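Local coordinates for protein walker-Type ATPase (Pyrococcus abyssi, PDB 2QEN) that probably binds and hydrolyses ATP as a Walker-type P-loop ATPase, holding ADP and magnesium, though its cellular role is unknown, at residues V285-A290 against D303-K308. The protein carries 1 engineered substitution. Sequence-based numbering, arbitrary orientation.
Sequences VDILRA and DYLAVK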
loop_
_atom_site.group_PDB
_atom_site.type_symbol
_atom_site.label_atom_id
_atom_site.label_comp_id
_atom_site.label_asym_id
_atom_site.label_seq_id
_atom_site.Cartn_x
_atom_site.Cartn_y
_atom_site.Cartn_z
ATOM N N VAL A 285 2.984 -9.501 -18.709
ATOM C CA VAL A 285 1.572 -9.889 -18.771
ATOM C C VAL A 285 1.382 -11.319 -19.289
ATOM O O VAL A 285 0.502 -12.044 -18.815
ATOM C CB VAL A 285 0.731 -8.894 -19.587
ATOM C CG1 VAL A 285 -0.744 -9.258 -19.506
ATOM C CG2 VAL A 285 0.944 -7.488 -19.063
ATOM N N ASP A 286 2.217 -11.705 -20.252
ATOM C CA ASP A 286 2.275 -13.076 -20.769
ATOM C C ASP A 286 2.575 -14.078 -19.647
ATOM O O ASP A 286 1.953 -15.134 -19.579
ATOM C CB ASP A 286 3.340 -13.194 -21.865
ATOM C CG ASP A 286 2.898 -12.581 -23.210
ATOM O OD1 ASP A 286 1.722 -12.187 -23.378
ATOM O OD2 ASP A 286 3.753 -12.506 -24.122
ATOM N N ILE A 287 3.544 -13.747 -18.794
ATOM C CA ILE A 287 3.955 -14.613 -17.689
ATOM C C ILE A 287 2.833 -14.722 -16.648
ATOM O O ILE A 287 2.526 -15.805 -16.159
ATOM C CB ILE A 287 5.275 -14.118 -17.046
ATOM C CG1 ILE A 287 6.443 -14.255 -18.039
ATOM C CG2 ILE A 287 5.571 -14.862 -15.748
ATOM C CD1 ILE A 287 7.772 -13.617 -17.569
ATOM N N LEU A 288 2.221 -13.584 -16.348
ATOM C CA LEU A 288 1.091 -13.471 -15.433
ATOM C C LEU A 288 -0.101 -14.303 -15.899
ATOM O O LEU A 288 -0.656 -15.096 -15.133
ATOM C CB LEU A 288 0.709 -11.999 -15.309
ATOM C CG LEU A 288 1.032 -11.219 -14.016
ATOM C CD1 LEU A 288 2.044 -11.869 -13.085
ATOM C CD2 LEU A 288 1.357 -9.759 -14.246
ATOM N N ARG A 289 -0.476 -14.152 -17.168
ATOM C CA ARG A 289 -1.559 -14.965 -17.713
ATOM C C ARG A 289 -1.257 -16.470 -17.657
ATOM O O ARG A 289 -2.106 -17.255 -17.220
ATOM C CB ARG A 289 -1.940 -14.515 -19.110
ATOM C CG ARG A 289 -3.276 -15.068 -19.552
ATOM C CD ARG A 289 -3.824 -14.330 -20.752
ATOM N NE ARG A 289 -4.508 -13.089 -20.383
ATOM C CZ ARG A 289 -4.089 -11.870 -20.713
ATOM N NH1 ARG A 289 -2.974 -11.710 -21.414
ATOM N NH2 ARG A 289 -4.791 -10.807 -20.341
ATOM N N ALA A 290 -0.045 -16.860 -18.054
ATOM C CA ALA A 290 0.402 -18.244 -17.963
ATOM C C ALA A 290 0.196 -18.841 -16.556
ATOM O O ALA A 290 -0.402 -19.903 -16.417
ATOM C CB ALA A 290 1.899 -18.363 -18.404
ATOM N N ASP A 303 7.995 -23.229 -21.579
ATOM C CA ASP A 303 7.473 -23.953 -22.745
ATOM C C ASP A 303 6.175 -23.328 -23.271
ATOM O O ASP A 303 5.959 -23.276 -24.471
ATOM C CB ASP A 303 7.189 -25.424 -22.419
ATOM C CG ASP A 303 8.448 -26.231 -22.057
ATOM O OD1 ASP A 303 9.609 -25.774 -22.294
ATOM O OD2 ASP A 303 8.242 -27.351 -21.528
ATOM N N TYR A 304 5.310 -22.883 -22.362
ATOM C CA TYR A 304 3.999 -22.337 -22.748
ATOM C C TYR A 304 4.181 -21.117 -23.644
ATOM O O TYR A 304 3.610 -21.039 -24.742
ATOM C CB TYR A 304 3.165 -21.973 -21.516
ATOM C CG TYR A 304 1.794 -21.403 -21.851
ATOM C CD1 TYR A 304 0.810 -22.198 -22.467
ATOM C CD2 TYR A 304 1.490 -20.072 -21.562
ATOM C CE1 TYR A 304 -0.443 -21.669 -22.782
ATOM C CE2 TYR A 304 0.243 -19.531 -21.862
ATOM C CZ TYR A 304 -0.721 -20.335 -22.454
ATOM O OH TYR A 304 -1.947 -19.798 -22.760
ATOM N N LEU A 305 5.015 -20.197 -23.175
ATOM C CA LEU A 305 5.311 -18.982 -23.903
ATOM C C LEU A 305 6.113 -19.208 -25.181
ATOM O O LEU A 305 5.907 -18.490 -26.156
ATOM C CB LEU A 305 6.001 -17.956 -22.987
ATOM C CG LEU A 305 5.162 -17.480 -21.789
ATOM C CD1 LEU A 305 5.934 -16.460 -20.959
ATOM C CD2 LEU A 305 3.790 -16.918 -22.242
ATOM N N ALA A 306 7.026 -20.186 -25.178
ATOM C CA ALA A 306 7.783 -20.537 -26.388
ATOM C C ALA A 306 6.827 -20.963 -27.488
ATOM O O ALA A 306 6.973 -20.586 -28.651
ATOM C CB ALA A 306 8.788 -21.665 -26.096
ATOM N N VAL A 307 5.838 -21.747 -27.079
ATOM C CA VAL A 307 4.840 -22.329 -27.947
ATOM C C VAL A 307 3.875 -21.257 -28.489
ATOM O O VAL A 307 3.424 -21.344 -29.633
ATOM C CB VAL A 307 4.118 -23.467 -27.151
ATOM C CG1 VAL A 307 2.636 -23.588 -27.485
ATOM C CG2 VAL A 307 4.890 -24.793 -27.302
ATOM N N LYS A 308 3.584 -20.248 -27.668
ATOM C CA LYS A 308 2.722 -19.128 -28.060
ATOM C C LYS A 308 3.474 -18.045 -28.856
ATOM O O LYS A 308 2.881 -17.031 -29.228
ATOM C CB LYS A 308 2.047 -18.494 -26.841
ATOM C CG LYS A 308 1.169 -19.439 -25.998
ATOM C CD LYS A 308 -0.247 -19.608 -26.549
ATOM C CE LYS A 308 -1.007 -18.274 -26.651
ATOM N NZ LYS A 308 -0.925 -17.464 -25.411
#
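L305 sends its two methyls to different residues of helix 282-292, one to I287 and the other to D286. L305 CD1 meets I287 CG1 at 3.7 Å, the two side chains crossing at about a right angle, while L305 CD2 lies 3.8 Å from D286 CB and also touches the backbone O of D286. That oxygen already accepts the helical bond from A290 N at 3.0 Å, so a methyl can rest beside it without leaving it unpaired. A forked leucine suits this place because each branch finds its own partner. The side chain of D286 meets L305 through its CB methylene, while its carboxylate forms a salt bridge with R283. One turn further along, the small A290 lets the Y304 ring come close: A290 CB stands 3.6 Å from Y304 CD2, oblique to the ring. With chi1 at -180°, the Y304 ring swings away from its own backbone N; K308 CG lies over one face, and the ring also stacks with Y295, so a broad aromatic serves three neighbours. A serine in place of Y304 would probably open a gap beside A290 and deprive Y295 of its stacking partner. The axes of 285-290 and 303-307 come within 10.5 Å, their N-to-C directions 121° apart; these consecutive helices are consistent with an MCM-type winged helix-turn-helix domain. Branched, apolar I287 also packs on L317, L320, L321 and L324 of helix 314-326, and L288 on helix 255-280.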